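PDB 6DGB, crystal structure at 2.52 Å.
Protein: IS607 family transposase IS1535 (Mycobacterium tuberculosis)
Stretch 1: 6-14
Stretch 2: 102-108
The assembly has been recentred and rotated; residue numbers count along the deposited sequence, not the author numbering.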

# COMPACT_ATOMS: atom_id res chain seq x y z
N ALA A 6 -16.26 0.63 5.69
CA ALA A 6 -16.72 0.14 4.38
C ALA A 6 -16.15 1.01 3.27
O ALA A 6 -16.15 2.23 3.39
CB ALA A 6 -18.24 0.18 4.32
N ARG A 7 -15.65 0.38 2.21
CA ARG A 7 -15.12 1.09 1.04
C ARG A 7 -15.61 0.51 -0.28
O ARG A 7 -15.86 -0.69 -0.41
CB ARG A 7 -13.57 1.21 1.05
CG ARG A 7 -13.03 2.27 0.07
CD ARG A 7 -11.56 2.17 -0.26
NE ARG A 7 -11.09 0.80 -0.45
CZ ARG A 7 -11.09 0.15 -1.61
NH1 ARG A 7 -11.52 0.74 -2.72
NH2 ARG A 7 -10.66 -1.11 -1.67
N VAL A 8 -15.74 1.41 -1.26
CA VAL A 8 -16.11 1.13 -2.64
C VAL A 8 -15.30 2.09 -3.59
O VAL A 8 -14.97 3.22 -3.21
CB VAL A 8 -17.66 1.17 -2.74
CG1 VAL A 8 -18.18 2.10 -3.82
CG2 VAL A 8 -18.22 -0.24 -2.86
N SER A 9 -14.90 1.59 -4.79
CA SER A 9 -14.09 2.35 -5.77
C SER A 9 -14.82 3.49 -6.47
O SER A 9 -14.30 4.61 -6.52
CB SER A 9 -13.48 1.41 -6.81
OG SER A 9 -12.37 0.69 -6.29
N SER A 10 -15.98 3.19 -7.07
CA SER A 10 -16.79 4.15 -7.82
C SER A 10 -18.16 4.27 -7.20
O SER A 10 -18.68 3.27 -6.69
CB SER A 10 -16.93 3.69 -9.28
OG SER A 10 -18.00 4.34 -9.95
N HIS A 11 -18.80 5.46 -7.33
CA HIS A 11 -20.15 5.64 -6.79
C HIS A 11 -21.21 5.04 -7.74
O HIS A 11 -22.29 5.61 -7.94
CB HIS A 11 -20.43 7.08 -6.38
CG HIS A 11 -21.46 7.17 -5.29
ND1 HIS A 11 -21.15 6.85 -3.98
CD2 HIS A 11 -22.77 7.52 -5.36
CE1 HIS A 11 -22.27 7.02 -3.29
NE2 HIS A 11 -23.28 7.42 -4.08
N ASP A 12 -20.87 3.87 -8.31
CA ASP A 12 -21.68 3.00 -9.15
C ASP A 12 -21.91 1.72 -8.31
O ASP A 12 -22.98 1.11 -8.38
CB ASP A 12 -20.94 2.67 -10.46
N ARG A 13 -20.90 1.37 -7.47
CA ARG A 13 -20.89 0.20 -6.59
C ARG A 13 -21.50 0.43 -5.20
O ARG A 13 -21.32 -0.42 -4.32
CB ARG A 13 -19.45 -0.35 -6.48
CG ARG A 13 -19.01 -1.16 -7.68
CD ARG A 13 -17.59 -1.63 -7.50
NE ARG A 13 -16.95 -1.86 -8.78
CZ ARG A 13 -16.16 -0.98 -9.39
NH1 ARG A 13 -15.91 0.20 -8.83
NH2 ARG A 13 -15.63 -1.26 -10.57
N ARG A 14 -22.26 1.52 -5.01
CA ARG A 14 -22.91 1.93 -3.75
C ARG A 14 -23.77 0.82 -3.06
O ARG A 14 -24.07 0.95 -1.87
CB ARG A 14 -23.73 3.20 -3.97
N ASP A 102 -16.47 -6.67 -6.92
CA ASP A 102 -15.07 -6.88 -7.27
C ASP A 102 -14.50 -5.69 -8.09
O ASP A 102 -14.83 -5.52 -9.27
CB ASP A 102 -14.91 -8.22 -7.99
CG ASP A 102 -13.47 -8.62 -8.14
OD1 ASP A 102 -12.93 -9.27 -7.21
OD2 ASP A 102 -12.87 -8.26 -9.19
N ASP A 103 -13.65 -4.88 -7.44
CA ASP A 103 -13.06 -3.63 -7.95
C ASP A 103 -11.71 -3.80 -8.67
O ASP A 103 -11.18 -2.83 -9.23
CB ASP A 103 -12.82 -2.67 -6.76
CG ASP A 103 -13.97 -2.33 -5.83
OD1 ASP A 103 -15.09 -2.83 -6.05
OD2 ASP A 103 -13.75 -1.55 -4.87
N LEU A 104 -11.16 -5.02 -8.63
CA LEU A 104 -9.81 -5.42 -9.05
C LEU A 104 -9.38 -4.98 -10.46
O LEU A 104 -8.28 -4.47 -10.62
CB LEU A 104 -9.70 -6.95 -8.90
CG LEU A 104 -8.35 -7.60 -8.99
CD1 LEU A 104 -7.40 -7.08 -7.92
CD2 LEU A 104 -8.49 -9.08 -8.84
N VAL A 105 -10.25 -5.20 -11.46
CA VAL A 105 -10.05 -4.85 -12.87
C VAL A 105 -9.97 -3.32 -13.02
O VAL A 105 -9.12 -2.81 -13.76
CB VAL A 105 -11.10 -5.55 -13.79
CG1 VAL A 105 -12.52 -5.46 -13.22
CG2 VAL A 105 -11.02 -5.06 -15.24
N CYS A 106 -10.78 -2.59 -12.25
CA CYS A 106 -10.73 -1.13 -12.23
C CYS A 106 -9.47 -0.67 -11.52
O CYS A 106 -8.95 0.39 -11.86
CB CYS A 106 -12.00 -0.55 -11.60
SG CYS A 106 -13.43 -0.56 -12.70
N ASP A 107 -8.96 -1.49 -10.57
CA ASP A 107 -7.73 -1.21 -9.82
C ASP A 107 -6.51 -1.52 -10.68
O ASP A 107 -5.47 -0.89 -10.50
CB ASP A 107 -7.70 -1.92 -8.44
CG ASP A 107 -8.47 -1.20 -7.31
OD1 ASP A 107 -9.18 -0.19 -7.59
OD2 ASP A 107 -8.40 -1.66 -6.16
N MET A 108 -6.65 -2.45 -11.65
CA MET A 108 -5.61 -2.85 -12.61
C MET A 108 -5.36 -1.67 -13.58
O MET A 108 -4.22 -1.38 -13.94
CB MET A 108 -6.07 -4.10 -13.39
CG MET A 108 -4.97 -5.06 -13.77
SD MET A 108 -5.51 -6.81 -13.90
CE MET A 108 -6.36 -6.79 -15.50

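The contact is small, burying 280 Å² in all, and much of it gathers around the carboxylate of Asp-103 in the second stretch. Arg-7, in the strand, directs its CA-to-CB bond sideways, but the end of its side chain comes nearer, and NH1 forms a long salt bridge of 3.9 Å with Asp-103 OD2. The same guanidinium is hydrogen-bonded elsewhere in the structure. Val-8 adds little beyond its carbonyl carbon, which lies near this oxygen.

Where the strand gives way to loop, Ser-9 points toward the second stretch and meets Asp-103 OD2 twice: OG donates a hydrogen bond of 3.0 Å, while the backbone N donates a weak one of 3.3 Å, bent to 129° at the hydrogen. Ser-9 OG also lies 3.6 Å from Asp-107 OD1, one helical turn further on.

Ser-10, His-11 and Asp-12 make no contact. The chain turns here, with Arg-13 N hydrogen-bonded to Ser-10 O at 3.0 Å, and the CA-to-CB bond of Arg-13 again points toward the second stretch. Its guanidinium lies with one face against the Asp-103 carboxylate; Arg-13 NE is 3.4 Å from Asp-103 OD1, a salt bridge of charges alone, since no N-H points at the oxygen. At the guanidinium edge, Arg-13 NH2 approaches Cys-106 SG to 3.1 Å.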